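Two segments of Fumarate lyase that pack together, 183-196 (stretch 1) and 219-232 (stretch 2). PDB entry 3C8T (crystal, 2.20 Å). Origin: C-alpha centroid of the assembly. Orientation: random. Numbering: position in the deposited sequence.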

# COMPACT_ATOMS: atom_id res chain seq x y z
N PRO A 183 -22.22 8.57 13.56
CA PRO A 183 -22.71 9.95 13.45
C PRO A 183 -21.76 10.84 12.65
O PRO A 183 -22.17 11.93 12.28
CB PRO A 183 -22.74 10.47 14.92
CG PRO A 183 -22.57 9.22 15.79
CD PRO A 183 -21.80 8.25 14.94
N ARG A 184 -20.50 10.44 12.45
CA ARG A 184 -19.62 11.31 11.66
C ARG A 184 -19.91 11.18 10.15
O ARG A 184 -20.04 12.20 9.43
CB ARG A 184 -18.12 11.19 12.01
CG ARG A 184 -17.72 12.01 13.29
CD ARG A 184 -16.22 11.89 13.58
NE ARG A 184 -15.77 10.48 13.67
CZ ARG A 184 -15.57 9.80 14.81
NH1 ARG A 184 -15.79 10.37 15.99
NH2 ARG A 184 -15.16 8.54 14.77
N VAL A 185 -20.04 9.94 9.69
CA VAL A 185 -20.21 9.69 8.28
C VAL A 185 -21.66 9.91 7.84
O VAL A 185 -21.88 10.27 6.68
CB VAL A 185 -19.65 8.28 7.84
CG1 VAL A 185 -20.47 7.14 8.44
CG2 VAL A 185 -19.61 8.15 6.30
N LEU A 186 -22.64 9.74 8.74
CA LEU A 186 -24.05 9.81 8.29
C LEU A 186 -24.63 11.23 8.34
O LEU A 186 -25.52 11.54 9.16
CB LEU A 186 -24.94 8.78 8.99
CG LEU A 186 -24.49 7.31 8.81
CD1 LEU A 186 -25.33 6.39 9.71
CD2 LEU A 186 -24.56 6.84 7.35
N VAL A 187 -24.14 12.07 7.44
CA VAL A 187 -24.54 13.45 7.35
C VAL A 187 -24.87 13.73 5.91
O VAL A 187 -24.33 13.10 5.01
CB VAL A 187 -23.45 14.49 7.86
CG1 VAL A 187 -23.26 14.41 9.36
CG2 VAL A 187 -22.13 14.32 7.15
N VAL A 188 -25.79 14.67 5.71
CA VAL A 188 -26.24 15.08 4.38
C VAL A 188 -25.11 15.79 3.65
O VAL A 188 -24.24 16.43 4.30
CB VAL A 188 -27.52 16.01 4.53
CG1 VAL A 188 -27.16 17.52 4.81
CG2 VAL A 188 -28.39 15.90 3.33
N GLU A 189 -25.09 15.70 2.33
CA GLU A 189 -24.32 16.68 1.56
C GLU A 189 -25.27 17.56 0.72
O GLU A 189 -25.92 17.05 -0.20
CB GLU A 189 -23.29 16.02 0.64
CG GLU A 189 -22.46 17.06 -0.11
CD GLU A 189 -21.17 17.38 0.60
OE1 GLU A 189 -21.16 18.38 1.32
OE2 GLU A 189 -20.18 16.61 0.47
N PHE A 190 -25.35 18.85 1.04
CA PHE A 190 -26.07 19.78 0.17
C PHE A 190 -25.44 21.17 0.25
O PHE A 190 -25.69 21.94 1.21
CB PHE A 190 -27.57 19.84 0.51
CG PHE A 190 -28.34 20.71 -0.42
CD1 PHE A 190 -28.58 20.30 -1.74
CD2 PHE A 190 -28.81 21.96 0.00
CE1 PHE A 190 -29.27 21.12 -2.61
CE2 PHE A 190 -29.48 22.80 -0.85
CZ PHE A 190 -29.73 22.40 -2.17
N SER A 191 -24.60 21.47 -0.74
CA SER A 191 -23.86 22.73 -0.71
C SER A 191 -23.69 23.41 -2.06
O SER A 191 -23.11 24.48 -2.13
CB SER A 191 -22.49 22.56 -0.05
OG SER A 191 -22.60 22.32 1.34
N GLY A 192 -24.16 22.78 -3.12
CA GLY A 192 -24.10 23.42 -4.41
C GLY A 192 -22.72 23.44 -5.03
O GLY A 192 -21.74 22.92 -4.46
N ALA A 193 -22.64 24.11 -6.19
CA ALA A 193 -21.58 23.90 -7.19
C ALA A 193 -20.20 24.18 -6.65
O ALA A 193 -19.29 23.40 -6.88
CB ALA A 193 -21.84 24.75 -8.42
N SER A 194 -20.03 25.26 -5.89
CA SER A 194 -18.76 25.40 -5.20
C SER A 194 -18.88 25.45 -3.69
O SER A 194 -17.98 25.95 -3.03
CB SER A 194 -17.89 26.55 -5.76
OG SER A 194 -18.61 27.74 -5.67
N GLY A 195 -19.95 24.89 -3.15
CA GLY A 195 -20.07 24.68 -1.70
C GLY A 195 -20.64 25.82 -0.85
O GLY A 195 -20.66 25.70 0.40
N THR A 196 -21.06 26.91 -1.51
CA THR A 196 -21.59 28.13 -0.87
C THR A 196 -23.10 28.28 -0.97
O THR A 196 -23.68 29.24 -0.41
CB THR A 196 -21.01 29.43 -1.53
OG1 THR A 196 -21.34 29.46 -2.94
CG2 THR A 196 -19.50 29.47 -1.37
N VAL A 219 -26.49 16.90 10.17
CA VAL A 219 -26.10 18.08 9.42
C VAL A 219 -24.58 18.22 9.57
O VAL A 219 -24.08 18.23 10.69
CB VAL A 219 -26.80 19.36 9.99
CG1 VAL A 219 -26.36 20.65 9.25
CG2 VAL A 219 -28.35 19.23 9.96
N PRO A 220 -23.83 18.33 8.46
CA PRO A 220 -22.38 18.53 8.55
C PRO A 220 -22.06 19.90 9.14
O PRO A 220 -22.88 20.84 9.05
CB PRO A 220 -21.94 18.51 7.08
CG PRO A 220 -23.12 19.03 6.32
CD PRO A 220 -24.27 18.32 7.05
N SER A 221 -20.88 20.03 9.73
CA SER A 221 -20.45 21.35 10.21
C SER A 221 -20.31 22.36 9.03
O SER A 221 -20.61 23.54 9.16
CB SER A 221 -19.12 21.22 10.94
OG SER A 221 -18.26 20.37 10.23
N ILE A 222 -19.85 21.83 7.89
CA ILE A 222 -19.66 22.57 6.64
C ILE A 222 -19.52 21.54 5.49
O ILE A 222 -19.23 20.33 5.72
CB ILE A 222 -18.42 23.55 6.74
CG1 ILE A 222 -18.37 24.57 5.58
CG2 ILE A 222 -17.08 22.76 6.88
CD1 ILE A 222 -17.44 25.77 5.86
N THR A 223 -19.74 22.04 4.28
CA THR A 223 -19.51 21.34 3.02
C THR A 223 -18.35 20.35 3.11
O THR A 223 -17.25 20.68 3.61
CB THR A 223 -19.20 22.39 1.93
OG1 THR A 223 -20.23 23.39 1.95
CG2 THR A 223 -19.10 21.74 0.51
N TRP A 224 -18.60 19.12 2.67
CA TRP A 224 -17.54 18.13 2.70
C TRP A 224 -17.24 17.55 1.31
O TRP A 224 -16.78 16.44 1.19
CB TRP A 224 -17.81 17.05 3.79
CG TRP A 224 -19.17 16.41 3.74
CD1 TRP A 224 -20.34 16.92 4.24
CD2 TRP A 224 -19.50 15.12 3.17
NE1 TRP A 224 -21.38 16.02 4.02
CE2 TRP A 224 -20.88 14.90 3.39
CE3 TRP A 224 -18.75 14.11 2.54
CZ2 TRP A 224 -21.53 13.74 2.96
CZ3 TRP A 224 -19.41 12.93 2.12
CH2 TRP A 224 -20.76 12.77 2.34
N HIS A 225 -17.54 18.31 0.25
CA HIS A 225 -17.21 17.92 -1.12
C HIS A 225 -15.72 17.53 -1.17
O HIS A 225 -15.35 16.59 -1.87
CB HIS A 225 -17.46 19.07 -2.10
CG HIS A 225 -18.91 19.38 -2.36
ND1 HIS A 225 -19.35 20.64 -2.71
CD2 HIS A 225 -20.01 18.60 -2.33
CE1 HIS A 225 -20.65 20.62 -2.88
NE2 HIS A 225 -21.08 19.39 -2.66
N SER A 226 -14.88 18.26 -0.43
CA SER A 226 -13.43 18.04 -0.45
C SER A 226 -12.79 17.72 0.92
O SER A 226 -11.57 17.66 1.02
CB SER A 226 -12.74 19.24 -1.08
OG SER A 226 -12.83 20.35 -0.22
N ALA A 227 -13.62 17.49 1.93
CA ALA A 227 -13.19 17.04 3.29
C ALA A 227 -13.73 15.62 3.53
O ALA A 227 -14.84 15.42 4.05
CB ALA A 227 -13.72 18.03 4.38
N ARG A 228 -12.92 14.62 3.15
CA ARG A 228 -13.41 13.24 2.96
C ARG A 228 -13.08 12.29 4.12
O ARG A 228 -13.13 11.06 3.95
CB ARG A 228 -12.82 12.66 1.64
CG ARG A 228 -13.00 13.57 0.38
CD ARG A 228 -14.48 13.98 0.17
NE ARG A 228 -15.32 12.90 -0.34
CZ ARG A 228 -16.62 13.02 -0.63
NH1 ARG A 228 -17.26 14.19 -0.42
NH2 ARG A 228 -17.27 11.97 -1.16
N ASP A 229 -12.73 12.85 5.28
CA ASP A 229 -12.23 12.08 6.40
C ASP A 229 -13.25 11.12 7.01
O ASP A 229 -12.89 10.06 7.51
CB ASP A 229 -11.62 12.99 7.47
CG ASP A 229 -12.59 14.12 7.89
OD1 ASP A 229 -12.83 15.05 7.09
OD2 ASP A 229 -13.10 14.08 9.02
N ALA A 230 -14.52 11.51 7.01
CA ALA A 230 -15.52 10.63 7.60
C ALA A 230 -15.78 9.43 6.72
O ALA A 230 -16.07 8.33 7.23
CB ALA A 230 -16.79 11.37 7.90
N VAL A 231 -15.64 9.61 5.40
CA VAL A 231 -15.74 8.46 4.50
C VAL A 231 -14.49 7.58 4.56
O VAL A 231 -14.59 6.35 4.60
CB VAL A 231 -16.01 8.89 3.02
CG1 VAL A 231 -16.12 7.62 2.11
CG2 VAL A 231 -17.28 9.82 2.93
N ALA A 232 -13.31 8.19 4.49
CA ALA A 232 -12.05 7.46 4.69
C ALA A 232 -12.01 6.62 5.98
O ALA A 232 -11.59 5.46 5.94
CB ALA A 232 -10.86 8.40 4.60

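Stretch 1 enters the contact as the last turn of a helix. Arg 184 directs its CA-to-CB bond toward stretch 2, yet its contribution here is modest: its carbonyl O lies 3.7 Å from Ala 230 CB. Val 185 packs against the first turn of the helix that begins at Asp 229. Its CB is 4.2 Å from Ala 230 CB, and its CG2 is 4.4 Å from Val 231 CG2. The small methyl of Ala 230 lets the backbones come close, with the CA atoms of Val 185 and Ala 230 only 4.8 Å apart.

Leu 186 leaves helical geometry, its CA-to-CB bond pointing away, after which the chain extends. Val 187 points toward stretch 2, and its compact branched side chain touches two rigid rings: CB lies 4.0 Å from Pro 220 CD, and CG2 lies 4.0 Å from Trp 224 CE2. Val 188 also meets the proline, CG1 to Pro 220 CD being 3.7 Å, but its backbone does the polar work. The indole NE1 of Trp 224 donates to Val 188 O at 2.9 Å and 165°, a nearly straight bond that satisfies the one polar atom of a buried aromatic side chain.

Glu 189 loses more surface to the other stretch than any other residue of the pair. Its side chain carries the carboxylate to a turn of backbone, where OE1 accepts from Trp 224 N at 3.0 Å and 171°. OE2 sits over one face of the indole, 3.2 Å from Trp 224 CD2. Although OE2 is also 3.1 Å from His 225 N, the angle is too poor for a hydrogen bond. A long salt bridge, 3.9 Å from OE2 to Arg 228 NH1, helps offset the buried charge; that same NH1 donates to Trp 224 O at 2.8 Å.

Ser 191 brings a short polar side chain toward Thr 223, with OG and Thr 223 OG1 hydrogen-bonded at 2.7 Å. Thr 223 OG1 in turn donates to Gly 195 O at 2.8 Å, so one hydroxyl links two points of stretch 1.

Between those points runs a type I turn from Gly 192 to Gly 195, closed by Gly 195 N to Gly 192 O at 3.0 Å. Gly 192 O also lies at the edge of the His 225 ring, 3.0 Å from CE1. Gly 192 has positive phi, which favours glycine. At Gly 195 the demand is stronger: a CB would be jammed against the preceding carbonyl and would come within 3.1 Å of Thr 223 CG2.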